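Local coordinates for protein similar to yteR (Bacilus subtilis) (Clostridium acetobutylicum, PDB 4WU0) that probably acts as a family 105 glycoside hydrolase on unsaturated rhamnogalacturonan fragments released from pectin, at residues W204-L209 against V271-K276; A210-V215 against N224-I229; S11-N16 against K44-F49. All blocks are in the same frame, centred on the assembly; numbering follows the deposited sequence.

Contacts 1 and 2 share helix 199-215: its middle (204-209) packs on helix 264-279, its last turns (210-215) on helix 223-240, and along the chain contact 2 is nested inside the loop closed by contact 1. Their centres lie about 10 Å apart, and they join directly, by the salt bridge K276 NZ to E214 OE1 (2.6 Å) and by L209 CD1 resting on I229 CG2 (3.7 Å). Contact 3 stands apart, its centre about 25 Å from that of contact 1 and about 32 Å from that of contact 2. Contact 1 lies deepest, about 8 Å from the chain centre, and contact 3 lies about 21 Å from it. All three are helix packing, consistent with the mainly helical (alpha/alpha)6 barrel of the six-hairpin clan.

Contact 1 (W204-L209 against V271-K276); sequences WYVMAL and VYALLK
V206 packs on A273 and M207 on Y272, both tightly through carbon. CG2 of V206 sits 3.6 Å from CB of A273, and CB of V206 follows at 3.8 Å from the same methyl. The small alanine lets the backbones close in, with CA of M207 only 5.4 Å from CA of A273, and the axes of the two short helices come to 8.8 Å at a crossing of 27°. Where M207 meets Y272, the methionine runs extended through its first two torsions, CG anti to the backbone N (chi1 -172°), and then bends at its third torsion, which turns CE back to the ring. CG and CE therefore both touch the CD2-CE2 bond of the tyrosine, CG obliquely: CG lies 3.5 Å from CE2 of Y272, and CE lies 3.6 Å from its CD2. Only the sulfur is held more loosely. SD, at the bend, is 4.9 Å from the ring centroid and 45° off the normal, an oblique Met-aromatic contact, and the methionine and tyrosine side chains are nearly perpendicular. This looser element is not a wet one, since all four touching residues are buried. The phenol there ends in a polar cluster: Y272 OH bonds to D211 OD1, and K276 NZ makes a salt bridge to that same carboxylate oxygen, which probably keeps the buried hydroxyl and ammonium groups satisfied. Round the pair, M207 also touches Y133 of helix 129-146, V206 leans on C233 of helix 223-240, and L353 and E357 of helix 345-360 meet Y272. The contact thus joins helices 199-215 and 264-279, whose segments here run in the same general direction, with helices 129-146, 223-240 and 345-360 packed round them, as expected deep inside a barrel of helical hairpins.

Contact 2 (A210-V215 against N224-I229); sequences ADTIEV and NALIKI
I213 meets L226 and I227 with three different carbons, and these touches make up most of the contact. Its CG1 lies 3.8 Å from CB of L226, the two side chains lying alongside and pointing opposite ways. Beyond it, CD1 reaches the backbone, 3.8 Å from O of L226, so the tip of the isoleucine rests on the main chain of the second helix. The other branch, CG2, is set anti to the backbone N (chi1 -64° measured to CG1), and this brings it 3.8 Å from CG1 of I227, whose side chain runs roughly perpendicular to that of I213. T212 adds a marginal touch, CG2 to CD2 of L226 at 4.2 Å. No hydrogen bond links the segments, and at 10.1 Å between axes the helices meet through apolar packing, with one touch on the main chain.

What fixes the first shell comes from farther out. T212 OG1 bonds back to A208 O, one turn earlier, and also to T137 OG1 of helix 129-146, leaving its methyl to meet the leucine. L226 packs on T156 and F159 of helix 152-166, while Y282 touches both I213 and I227. Segments 210-215 and 224-229 run roughly antiparallel, at 156°, on helices that follow each other in the chain, with helices 129-146 and 152-166 flanking them and the loop bearing Y282 closing against I213 and I227.

Contact 3 (S11-N16 against K44-F49); sequences SIIAKN and KKYLDF
I13 lies over the face of F49, and the fit is nearly axial. CG1 of the isoleucine stands 3.6 Å from the centroid of the F49 ring, only 5° off its normal, so the carbon is about equally far from every ring atom. This is a CH-pi contact, with a methylene seated on the middle of the six-membered ring. The phenylalanine is brought there by CG set anti to its backbone N (chi1 -178°), which extends the ring from helix 44-54 toward helix 4-14, one face against the isoleucine; the two side chains reach toward each other's helix and overlap along their lengths. The far end of I13 turns to a second aromatic. CD1 is 3.9 Å from CG of F49, at the inner end of that ring, and also 3.9 Å from CD1 of Y46, which it meets obliquely, the isoleucine and tyrosine side chains standing close to square to one another. One isoleucine thus wedges between two rings a turn apart on the same helix. Y46 is steadied from elsewhere: CG of K45 lies 3.9 Å above the centre of the Y46 ring, and its hydroxyl bonds to D10 OD1 of helix 4-14, tying its polar end to the helix that carries I13. Within helix 44-54, K44 NZ forms a salt bridge to D48 OD1 at 3.0 Å, meeting the carboxylate on its syn side. V37 and T41 of helix 25-41 touch Y46, and I34 of the same helix, with L19, touches F49. Just past I13, helix 4-14 ends in a Schellman motif, in which N16 takes a positive phi (48°) and two bonds run back into the last turn. The arrangement is therefore aliphatic-on-aromatic packing at a Schellman-capped helix end, within a fold of paired helices consistent with the six-hairpin clan.

Contact 1 (W204-L209 against V271-K276)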
loop_
_atom_site.group_PDB
_atom_site.type_symbol
_atom_site.label_atom_id
_atom_site.label_comp_id
_atom_site.label_asym_id
_atom_site.label_seq_id
_atom_site.Cartn_x
_atom_site.Cartn_y
_atom_site.Cartn_z
ATOM N N TRP A 204 -1.879 3.569 -2.158
ATOM C CA TRP A 204 -0.524 3.050 -2.051
ATOM C C TRP A 204 0.478 4.181 -1.860
ATOM O O TRP A 204 1.370 4.105 -1.023
ATOM C CB TRP A 204 -0.118 2.289 -3.303
ATOM C CG TRP A 204 -0.798 0.929 -3.541
ATOM C CD1 TRP A 204 -1.360 0.501 -4.715
ATOM C CD2 TRP A 204 -0.933 -0.172 -2.622
ATOM N NE1 TRP A 204 -1.823 -0.777 -4.582
ATOM C CE2 TRP A 204 -1.590 -1.206 -3.306
ATOM C CE3 TRP A 204 -0.566 -0.384 -1.290
ATOM C CZ2 TRP A 204 -1.900 -2.417 -2.710
ATOM C CZ3 TRP A 204 -0.866 -1.596 -0.710
ATOM C CH2 TRP A 204 -1.520 -2.600 -1.420
ATOM N N TYR A 205 0.331 5.228 -2.665
ATOM C CA TYR A 205 1.310 6.304 -2.651
ATOM C C TYR A 205 1.269 7.075 -1.329
ATOM O O TYR A 205 2.325 7.407 -0.773
ATOM C CB TYR A 205 1.119 7.251 -3.837
ATOM C CG TYR A 205 2.257 8.221 -4.041
ATOM C CD1 TYR A 205 3.508 7.790 -4.450
ATOM C CD2 TYR A 205 2.069 9.577 -3.859
ATOM C CE1 TYR A 205 4.567 8.689 -4.641
ATOM C CE2 TYR A 205 3.108 10.478 -4.074
ATOM C CZ TYR A 205 4.345 10.023 -4.452
ATOM O OH TYR A 205 5.371 10.906 -4.627
ATOM N N VAL A 206 0.075 7.381 -0.816
ATOM C CA VAL A 206 0.031 8.083 0.474
ATOM C C VAL A 206 0.484 7.220 1.658
ATOM O O VAL A 206 1.156 7.714 2.569
ATOM C CB VAL A 206 -1.309 8.814 0.756
ATOM C CG1 VAL A 206 -1.523 9.903 -0.271
ATOM C CG2 VAL A 206 -2.489 7.875 0.782
ATOM N N MET A 207 0.173 5.928 1.645
ATOM C CA MET A 207 0.735 5.048 2.662
ATOM C C MET A 207 2.249 5.002 2.556
ATOM O O MET A 207 2.947 5.037 3.577
ATOM C CB MET A 207 0.228 3.631 2.549
ATOM C CG MET A 207 0.667 2.810 3.687
ATOM S SD MET A 207 -0.103 1.208 3.587
ATOM C CE MET A 207 -1.730 1.766 3.619
ATOM N N ALA A 208 2.740 4.888 1.332
ATOM C CA ALA A 208 4.175 4.823 1.080
ATOM C C ALA A 208 4.871 6.054 1.626
ATOM O O ALA A 208 5.931 5.947 2.245
ATOM C CB ALA A 208 4.452 4.671 -0.394
ATOM N N LEU A 209 4.284 7.228 1.400
ATOM C CA LEU A 209 4.856 8.459 1.920
ATOM C C LEU A 209 4.891 8.460 3.451
ATOM O O LEU A 209 5.941 8.710 4.064
ATOM C CB LEU A 209 4.098 9.686 1.402
ATOM C CG LEU A 209 4.311 10.046 -0.077
ATOM C CD1 LEU A 209 3.194 10.941 -0.593
ATOM C CD2 LEU A 209 5.634 10.774 -0.233
ATOM N N VAL A 271 -7.530 6.800 4.716
ATOM C CA VAL A 271 -7.820 7.105 6.120
ATOM C C VAL A 271 -6.616 6.813 7.011
ATOM O O VAL A 271 -6.298 7.579 7.917
ATOM C CB VAL A 271 -9.059 6.315 6.593
ATOM C CG1 VAL A 271 -9.249 6.438 8.119
ATOM C CG2 VAL A 271 -10.287 6.857 5.861
ATOM N N TYR A 272 -5.936 5.710 6.758
ATOM C CA TYR A 272 -4.714 5.374 7.483
ATOM C C TYR A 272 -3.681 6.482 7.344
ATOM O O TYR A 272 -3.092 6.906 8.328
ATOM C CB TYR A 272 -4.149 4.073 6.934
ATOM C CG TYR A 272 -2.726 3.772 7.357
ATOM C CD1 TYR A 272 -2.445 3.273 8.616
ATOM C CD2 TYR A 272 -1.669 4.004 6.498
ATOM C CE1 TYR A 272 -1.142 2.979 8.996
ATOM C CE2 TYR A 272 -0.371 3.709 6.862
ATOM C CZ TYR A 272 -0.114 3.189 8.100
ATOM O OH TYR A 272 1.180 2.884 8.431
ATOM N N ALA A 273 -3.433 6.913 6.114
ATOM C CA ALA A 273 -2.452 7.972 5.882
ATOM C C ALA A 273 -2.842 9.298 6.547
ATOM O O ALA A 273 -1.973 10.016 7.057
ATOM C CB ALA A 273 -2.220 8.154 4.389
ATOM N N LEU A 274 -4.129 9.635 6.527
ATOM C CA LEU A 274 -4.596 10.845 7.210
ATOM C C LEU A 274 -4.302 10.753 8.689
ATOM O O LEU A 274 -3.767 11.691 9.300
ATOM C CB LEU A 274 -6.101 11.065 7.021
ATOM C CG LEU A 274 -6.642 11.400 5.640
ATOM C CD1 LEU A 274 -8.176 11.418 5.663
ATOM C CD2 LEU A 274 -6.121 12.744 5.169
ATOM N N LEU A 275 -4.685 9.631 9.286
ATOM C CA LEU A 275 -4.547 9.448 10.721
ATOM C C LEU A 275 -3.082 9.417 11.136
ATOM O O LEU A 275 -2.672 10.084 12.082
ATOM C CB LEU A 275 -5.250 8.175 11.188
ATOM C CG LEU A 275 -6.790 8.271 11.223
ATOM C CD1 LEU A 275 -7.383 6.869 11.284
ATOM C CD2 LEU A 275 -7.293 9.133 12.369
ATOM N N LYS A 276 -2.281 8.623 10.431
ATOM C CA LYS A 276 -0.861 8.526 10.761
ATOM C C LYS A 276 -0.136 9.842 10.502
ATOM O O LYS A 276 0.732 10.250 11.275
ATOM C CB LYS A 276 -0.213 7.409 9.933
ATOM C CG LYS A 276 1.258 7.232 10.213
ATOM C CD LYS A 276 1.784 5.890 9.695
ATOM C CE LYS A 276 3.249 5.698 9.997
ATOM N NZ LYS A 276 3.662 4.305 9.748
#

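Contact 2 (A210-V215 against N224-I229)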
loop_
_atom_site.group_PDB
_atom_site.type_symbol
_atom_site.label_atom_id
_atom_site.label_comp_id
_atom_site.label_asym_id
_atom_site.label_seq_id
_atom_site.Cartn_x
_atom_site.Cartn_y
_atom_site.Cartn_z
ATOM N N ALA A 210 3.755 8.189 4.074
ATOM C CA ALA A 210 3.687 8.207 5.524
ATOM C C ALA A 210 4.679 7.219 6.142
ATOM O O ALA A 210 5.366 7.541 7.106
ATOM C CB ALA A 210 2.266 7.909 6.009
ATOM N N ASP A 211 4.754 6.016 5.592
ATOM C CA ASP A 211 5.592 4.977 6.156
ATOM C C ASP A 211 7.083 5.229 5.879
ATOM O O ASP A 211 7.950 4.824 6.674
ATOM C CB ASP A 211 5.203 3.621 5.602
ATOM C CG ASP A 211 3.809 3.164 6.026
ATOM O OD1 ASP A 211 3.196 3.778 6.938
ATOM O OD2 ASP A 211 3.347 2.130 5.468
ATOM N N THR A 212 7.392 5.876 4.758
ATOM C CA THR A 212 8.785 6.178 4.438
ATOM C C THR A 212 9.304 7.370 5.249
ATOM O O THR A 212 10.399 7.331 5.820
ATOM C CB THR A 212 8.959 6.438 2.934
ATOM O OG1 THR A 212 8.732 5.216 2.231
ATOM C CG2 THR A 212 10.358 6.939 2.602
ATOM N N ILE A 213 8.495 8.419 5.346
ATOM C CA ILE A 213 8.924 9.595 6.071
ATOM C C ILE A 213 9.221 9.190 7.507
ATOM O O ILE A 213 10.173 9.690 8.113
ATOM C CB ILE A 213 7.849 10.711 6.046
ATOM C CG1 ILE A 213 7.608 11.200 4.624
ATOM C CG2 ILE A 213 8.267 11.895 6.924
ATOM C CD1 ILE A 213 6.287 11.954 4.445
ATOM N N GLU A 214 8.401 8.283 8.047
ATOM C CA GLU A 214 8.536 7.844 9.433
ATOM C C GLU A 214 9.930 7.300 9.754
ATOM O O GLU A 214 10.432 7.502 10.860
ATOM C CB GLU A 214 7.445 6.806 9.772
ATOM C CG GLU A 214 7.449 6.357 11.226
ATOM C CD GLU A 214 6.388 5.302 11.537
ATOM O OE1 GLU A 214 6.080 4.464 10.655
ATOM O OE2 GLU A 214 5.873 5.308 12.678
ATOM N N VAL A 215 10.556 6.606 8.797
ATOM C CA VAL A 215 11.870 6.012 9.038
ATOM C C VAL A 215 13.049 6.857 8.546
ATOM O O VAL A 215 14.202 6.497 8.778
ATOM C CB VAL A 215 11.979 4.566 8.482
ATOM C CG1 VAL A 215 10.989 3.651 9.191
ATOM C CG2 VAL A 215 11.795 4.544 6.973
ATOM N N ASN A 224 11.430 17.190 4.161
ATOM C CA ASN A 224 10.403 18.208 3.956
ATOM C C ASN A 224 9.708 18.094 2.614
ATOM O O ASN A 224 8.504 18.307 2.519
ATOM C CB ASN A 224 10.978 19.611 4.123
ATOM C CG ASN A 224 11.285 19.932 5.548
ATOM O OD1 ASN A 224 10.884 19.205 6.454
ATOM N ND2 ASN A 224 11.996 21.035 5.771
ATOM N N ALA A 225 10.453 17.770 1.568
ATOM C CA ALA A 225 9.846 17.580 0.260
ATOM C C ALA A 225 8.786 16.476 0.278
ATOM O O ALA A 225 7.703 16.634 -0.289
ATOM C CB ALA A 225 10.917 17.280 -0.787
ATOM N N LEU A 226 9.093 15.345 0.900
ATOM C CA LEU A 226 8.126 14.254 0.948
ATOM C C LEU A 226 6.914 14.632 1.797
ATOM O O LEU A 226 5.787 14.277 1.466
ATOM C CB LEU A 226 8.758 12.945 1.423
ATOM C CG LEU A 226 9.340 12.047 0.331
ATOM C CD1 LEU A 226 10.506 12.710 -0.366
ATOM C CD2 LEU A 226 9.762 10.686 0.912
ATOM N N ILE A 227 7.132 15.383 2.876
ATOM C CA ILE A 227 6.026 15.847 3.693
ATOM C C ILE A 227 5.118 16.780 2.886
ATOM O O ILE A 227 3.889 16.671 2.951
ATOM C CB ILE A 227 6.545 16.504 4.995
ATOM C CG1 ILE A 227 7.141 15.424 5.900
ATOM C CG2 ILE A 227 5.438 17.258 5.748
ATOM C CD1 ILE A 227 7.951 15.952 7.078
ATOM N N LYS A 228 5.719 17.666 2.098
ATOM C CA LYS A 228 4.940 18.553 1.244
ATOM C C LYS A 228 4.112 17.761 0.228
ATOM O O LYS A 228 2.934 18.057 0.013
ATOM C CB LYS A 228 5.857 19.565 0.535
ATOM C CG LYS A 228 5.120 20.479 -0.411
ATOM C CD LYS A 228 6.104 21.402 -1.123
ATOM C CE LYS A 228 5.414 22.554 -1.816
ATOM N NZ LYS A 228 6.424 23.419 -2.515
ATOM N N ILE A 229 4.726 16.768 -0.412
ATOM C CA ILE A 229 4.010 15.930 -1.360
ATOM C C ILE A 229 2.829 15.255 -0.673
ATOM O O ILE A 229 1.734 15.200 -1.215
ATOM C CB ILE A 229 4.955 14.844 -1.967
ATOM C CG1 ILE A 229 6.003 15.510 -2.858
ATOM C CG2 ILE A 229 4.172 13.777 -2.748
ATOM C CD1 ILE A 229 7.106 14.573 -3.315
#

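Contact 3 (S11-N16 against K44-F49)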
loop_
_atom_site.group_PDB
_atom_site.type_symbol
_atom_site.label_atom_id
_atom_site.label_comp_id
_atom_site.label_asym_id
_atom_site.label_seq_id
_atom_site.Cartn_x
_atom_site.Cartn_y
_atom_site.Cartn_z
ATOM N N SER A 11 -11.570 -11.929 13.074
ATOM C CA SER A 11 -12.388 -12.372 11.946
ATOM C C SER A 11 -11.550 -13.028 10.855
ATOM O O SER A 11 -11.926 -14.059 10.300
ATOM C CB SER A 11 -13.173 -11.196 11.349
ATOM O OG SER A 11 -14.054 -10.643 12.297
ATOM N N ILE A 12 -10.415 -12.419 10.541
ATOM C CA ILE A 12 -9.526 -12.944 9.507
ATOM C C ILE A 12 -9.047 -14.342 9.888
ATOM O O ILE A 12 -9.028 -15.260 9.063
ATOM C CB ILE A 12 -8.337 -12.000 9.304
ATOM C CG1 ILE A 12 -8.800 -10.668 8.691
ATOM C CG2 ILE A 12 -7.250 -12.639 8.425
ATOM C CD1 ILE A 12 -7.773 -9.573 8.827
ATOM N N ILE A 13 -8.661 -14.500 11.145
ATOM C CA ILE A 13 -8.135 -15.767 11.635
ATOM C C ILE A 13 -9.228 -16.829 11.632
ATOM O O ILE A 13 -9.039 -17.931 11.093
ATOM C CB ILE A 13 -7.469 -15.588 13.027
ATOM C CG1 ILE A 13 -6.254 -14.661 12.873
ATOM C CG2 ILE A 13 -7.071 -16.918 13.618
ATOM C CD1 ILE A 13 -5.637 -14.196 14.179
ATOM N N ALA A 14 -10.394 -16.491 12.182
ATOM C CA ALA A 14 -11.496 -17.454 12.283
ATOM C C ALA A 14 -12.079 -17.845 10.922
ATOM O O ALA A 14 -12.531 -18.974 10.748
ATOM C CB ALA A 14 -12.607 -16.901 13.202
ATOM N N LYS A 15 -12.100 -16.910 9.973
ATOM C CA LYS A 15 -12.662 -17.174 8.652
ATOM C C LYS A 15 -11.622 -17.858 7.755
ATOM O O LYS A 15 -11.911 -18.218 6.616
ATOM C CB LYS A 15 -13.169 -15.873 8.015
ATOM C CG LYS A 15 -14.414 -15.275 8.708
ATOM C CD LYS A 15 -14.743 -13.866 8.171
ATOM C CE LYS A 15 -15.824 -13.156 8.968
ATOM N NZ LYS A 15 -17.162 -13.749 8.787
ATOM N N ASN A 16 -10.421 -18.030 8.297
ATOM C CA ASN A 16 -9.284 -18.635 7.587
ATOM C C ASN A 16 -9.057 -18.057 6.195
ATOM O O ASN A 16 -8.951 -18.775 5.204
ATOM C CB ASN A 16 -9.418 -20.163 7.526
ATOM C CG ASN A 16 -8.084 -20.850 7.300
ATOM O OD1 ASN A 16 -7.028 -20.349 7.716
ATOM N ND2 ASN A 16 -8.116 -21.991 6.615
ATOM N N LYS A 44 -0.015 -13.387 22.353
ATOM C CA LYS A 44 0.854 -14.193 21.491
ATOM C C LYS A 44 0.104 -14.896 20.363
ATOM O O LYS A 44 0.703 -15.269 19.357
ATOM C CB LYS A 44 1.641 -15.216 22.327
ATOM C CG LYS A 44 2.660 -16.024 21.525
ATOM C CD LYS A 44 3.496 -16.975 22.402
ATOM C CE LYS A 44 4.378 -17.906 21.551
ATOM N NZ LYS A 44 5.232 -17.174 20.549
ATOM N N LYS A 45 -1.207 -15.063 20.484
ATOM C CA LYS A 45 -1.927 -15.734 19.406
ATOM C C LYS A 45 -1.806 -14.975 18.074
ATOM O O LYS A 45 -1.829 -15.587 17.003
ATOM C CB LYS A 45 -3.385 -15.988 19.767
ATOM C CG LYS A 45 -4.322 -14.864 19.489
ATOM C CD LYS A 45 -5.753 -15.268 19.829
ATOM C CE LYS A 45 -6.624 -14.057 20.109
ATOM N NZ LYS A 45 -7.845 -14.407 20.911
ATOM N N TYR A 46 -1.658 -13.656 18.131
ATOM C CA TYR A 46 -1.512 -12.875 16.889
ATOM C C TYR A 46 -0.123 -13.076 16.287
ATOM O O TYR A 46 0.015 -13.272 15.071
ATOM C CB TYR A 46 -1.844 -11.401 17.105
ATOM C CG TYR A 46 -3.254 -11.257 17.599
ATOM C CD1 TYR A 46 -4.323 -11.609 16.797
ATOM C CD2 TYR A 46 -3.507 -10.862 18.897
ATOM C CE1 TYR A 46 -5.615 -11.527 17.259
ATOM C CE2 TYR A 46 -4.787 -10.775 19.376
ATOM C CZ TYR A 46 -5.848 -11.120 18.556
ATOM O OH TYR A 46 -7.131 -11.047 19.053
ATOM N N LEU A 47 0.901 -13.067 17.135
ATOM C CA LEU A 47 2.265 -13.326 16.669
ATOM C C LEU A 47 2.352 -14.735 16.105
ATOM O O LEU A 47 2.919 -14.961 15.032
ATOM C CB LEU A 47 3.278 -13.140 17.799
ATOM C CG LEU A 47 4.726 -13.483 17.449
ATOM C CD1 LEU A 47 5.186 -12.622 16.283
ATOM C CD2 LEU A 47 5.650 -13.312 18.664
ATOM N N ASP A 48 1.753 -15.687 16.803
ATOM C CA ASP A 48 1.787 -17.070 16.340
ATOM C C ASP A 48 1.127 -17.237 14.974
ATOM O O ASP A 48 1.623 -17.988 14.142
ATOM C CB ASP A 48 1.128 -18.000 17.358
ATOM C CG ASP A 48 1.950 -18.161 18.617
ATOM O OD1 ASP A 48 3.177 -17.929 18.566
ATOM O OD2 ASP A 48 1.362 -18.534 19.655
ATOM N N PHE A 49 0.028 -16.519 14.735
ATOM C CA PHE A 49 -0.628 -16.534 13.437
ATOM C C PHE A 49 0.278 -16.005 12.342
ATOM O O PHE A 49 0.333 -16.552 11.249
ATOM C CB PHE A 49 -1.921 -15.715 13.459
ATOM C CG PHE A 49 -2.668 -15.735 12.158
ATOM C CD1 PHE A 49 -3.373 -16.858 11.777
ATOM C CD2 PHE A 49 -2.651 -14.636 11.318
ATOM C CE1 PHE A 49 -4.065 -16.889 10.585
ATOM C CE2 PHE A 49 -3.360 -14.653 10.118
ATOM C CZ PHE A 49 -4.053 -15.804 9.755
#